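Long-range contact in dust mite allergen (PDB 4ZCE), which is a peritrophin-like major house dust mite allergen that binds IgE, yet does not bind chitin in vitro: residues A[19-23]-A[36-42]. Numbering follows the deposited sequence. Where two conformers were deposited one is given.
Sequences DPHKF and CPGNTRW. With EDO (1,2-ethanediol), chain C.
In this peritrophin-A (chitin-binding type-2) domain, the turn leading into strand 22-27 packs on the loop that joins strand 30-35 to strand 42-43. W42 N gives a hydrogen bond to P20 O at 2.8 Å, and C36 N gives one to H21 O at 2.8 Å, nearly straight. A water bridges P20 O and W42 O. Beyond them F23 and the six-membered ring of W42 form an offset stack, centroids 4.3 Å apart and planes at 14°. W42 CZ3 sits over the centre of the F23 ring, while F23 CB lies over that indole ring. F23 CG sits between its backbone N and carbonyl carbon (chi1 60°), which lays the ring along the indole face. C36 SG lies obliquely 3.9 Å from F23 CD1. On the exposed side, P20 CG rests over one face of the R41 guanidinium. The H21 ring stands steeply to that plane (82°), its CD2 edge facing T40 O. D19 OD1 accepts from H21 N, in an Asx turn, and from H21 ND1 (2.9 Å). The ND1 bond is bent and tilted from the imidazole plane, but probably limits ring rotation. Stack and backbone bonds join the loop to the turn and strand 22-27; the C36-C49 disulfide ties it to strand 48-49, within the region important for IgE binding.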
loop_
_atom_site.group_PDB
_atom_site.type_symbol
_atom_site.label_atom_id
_atom_site.label_comp_id
_atom_site.label_asym_id
_atom_site.label_seq_id
_atom_site.Cartn_x
_atom_site.Cartn_y
_atom_site.Cartn_z
ATOM N N ASP A 19 8.887 11.595 1.117
ATOM C CA ASP A 19 8.728 10.746 -0.056
ATOM C C ASP A 19 7.248 10.421 -0.274
ATOM O O ASP A 19 6.634 9.795 0.567
ATOM C CB ASP A 19 9.538 9.466 0.142
ATOM C CG ASP A 19 9.636 8.629 -1.101
ATOM O OD1 ASP A 19 8.737 8.702 -1.975
ATOM O OD2 ASP A 19 10.625 7.867 -1.197
ATOM N N PRO A 20 6.664 10.862 -1.399
ATOM C CA PRO A 20 5.239 10.597 -1.628
ATOM C C PRO A 20 4.937 9.128 -1.920
ATOM O O PRO A 20 3.767 8.763 -2.009
ATOM C CB PRO A 20 4.930 11.443 -2.861
ATOM C CG PRO A 20 6.230 11.481 -3.609
ATOM C CD PRO A 20 7.283 11.556 -2.550
ATOM N N HIS A 21 5.977 8.312 -2.080
ATOM C CA HIS A 21 5.814 6.884 -2.345
ATOM C C HIS A 21 5.864 6.047 -1.071
ATOM O O HIS A 21 5.774 4.823 -1.138
ATOM C CB HIS A 21 6.905 6.381 -3.288
ATOM C CG HIS A 21 7.019 7.184 -4.543
ATOM N ND1 HIS A 21 8.017 8.111 -4.736
ATOM C CD2 HIS A 21 6.246 7.211 -5.655
ATOM C CE1 HIS A 21 7.860 8.676 -5.926
ATOM N NE2 HIS A 21 6.790 8.154 -6.495
ATOM N N LYS A 22 6.039 6.690 0.081
ATOM C CA LYS A 22 6.216 5.950 1.327
ATOM C C LYS A 22 5.220 6.436 2.365
ATOM O O LYS A 22 4.541 7.442 2.177
ATOM C CB LYS A 22 7.652 6.092 1.840
ATOM C CG LYS A 22 8.691 5.546 0.851
ATOM C CD LYS A 22 10.084 5.562 1.438
ATOM C CE LYS A 22 11.105 5.030 0.451
ATOM N NZ LYS A 22 12.465 4.990 1.017
ATOM N N PHE A 23 5.125 5.686 3.455
ATOM C CA PHE A 23 4.261 6.055 4.570
ATOM C C PHE A 23 4.708 5.329 5.828
ATOM O O PHE A 23 5.621 4.503 5.793
ATOM C CB PHE A 23 2.790 5.745 4.236
ATOM C CG PHE A 23 2.502 4.288 3.938
ATOM C CD1 PHE A 23 2.798 3.747 2.702
ATOM C CD2 PHE A 23 1.918 3.463 4.891
ATOM C CE1 PHE A 23 2.521 2.413 2.424
ATOM C CE2 PHE A 23 1.630 2.124 4.593
ATOM C CZ PHE A 23 1.930 1.618 3.367
ATOM N N CYS A 36 4.789 2.228 -0.953
ATOM C CA CYS A 36 3.652 1.955 -1.818
ATOM C C CYS A 36 4.121 1.111 -2.992
ATOM O O CYS A 36 5.268 1.226 -3.423
ATOM C CB CYS A 36 3.045 3.245 -2.355
ATOM S SG CYS A 36 2.040 4.142 -1.139
ATOM N N PRO A 37 3.216 0.307 -3.569
ATOM C CA PRO A 37 3.587 -0.597 -4.666
ATOM C C PRO A 37 3.515 0.066 -6.044
ATOM O O PRO A 37 2.799 1.045 -6.226
ATOM C CB PRO A 37 2.515 -1.678 -4.581
ATOM C CG PRO A 37 1.319 -0.932 -4.083
ATOM C CD PRO A 37 1.845 0.055 -3.096
ATOM N N GLY A 38 4.209 -0.498 -7.024
ATOM C CA GLY A 38 4.203 0.078 -8.362
ATOM C C GLY A 38 4.685 1.513 -8.326
ATOM O O GLY A 38 5.667 1.820 -7.651
ATOM N N ASN A 39 4.004 2.386 -9.054
ATOM C CA ASN A 39 4.319 3.810 -8.996
ATOM C C ASN A 39 3.286 4.566 -8.181
ATOM O O ASN A 39 3.165 5.789 -8.309
ATOM C CB ASN A 39 4.391 4.413 -10.405
ATOM C CG ASN A 39 5.594 3.929 -11.189
ATOM O OD1 ASN A 39 6.575 3.434 -10.620
ATOM N ND2 ASN A 39 5.532 4.087 -12.513
ATOM N N THR A 40 2.523 3.854 -7.358
ATOM C CA THR A 40 1.496 4.530 -6.581
ATOM C C THR A 40 2.101 5.432 -5.524
ATOM O O THR A 40 3.272 5.302 -5.161
ATOM C CB THR A 40 0.468 3.558 -5.924
ATOM O OG1 THR A 40 1.109 2.728 -4.948
ATOM C CG2 THR A 40 -0.190 2.691 -6.983
ATOM N N ARG A 41 1.261 6.342 -5.025
ATOM C CA ARG A 41 1.664 7.361 -4.067
ATOM C C ARG A 41 0.699 7.371 -2.890
ATOM O O ARG A 41 -0.473 7.034 -3.036
ATOM C CB ARG A 41 1.686 8.738 -4.744
ATOM C CG ARG A 41 2.900 8.968 -5.633
ATOM C CD ARG A 41 2.871 10.331 -6.323
ATOM N NE ARG A 41 4.051 10.521 -7.172
ATOM C CZ ARG A 41 4.661 11.688 -7.377
ATOM N NH1 ARG A 41 4.219 12.799 -6.795
ATOM N NH2 ARG A 41 5.729 11.738 -8.157
ATOM N N TRP A 42 1.197 7.771 -1.721
ATOM C CA TRP A 42 0.397 7.746 -0.508
ATOM C C TRP A 42 -0.689 8.786 -0.598
ATOM O O TRP A 42 -0.431 9.926 -0.985
ATOM C CB TRP A 42 1.254 8.027 0.720
ATOM C CG TRP A 42 0.448 7.956 1.950
ATOM C CD1 TRP A 42 0.114 8.984 2.771
ATOM C CD2 TRP A 42 -0.191 6.791 2.481
ATOM N NE1 TRP A 42 -0.684 8.533 3.797
ATOM C CE2 TRP A 42 -0.878 7.185 3.645
ATOM C CE3 TRP A 42 -0.233 5.450 2.093
ATOM C CZ2 TRP A 42 -1.601 6.293 4.413
ATOM C CZ3 TRP A 42 -0.941 4.569 2.861
ATOM C CH2 TRP A 42 -1.613 4.989 4.014
HETATM C C1 EDO C . 11.067 2.348 3.155
HETATM O O1 EDO C . 12.027 3.344 3.463
HETATM C C2 EDO C . 11.845 1.416 2.273
HETATM O O2 EDO C . 11.541 0.119 2.733
HETATM O O HOH W 1 1.817 11.199 -1.748
#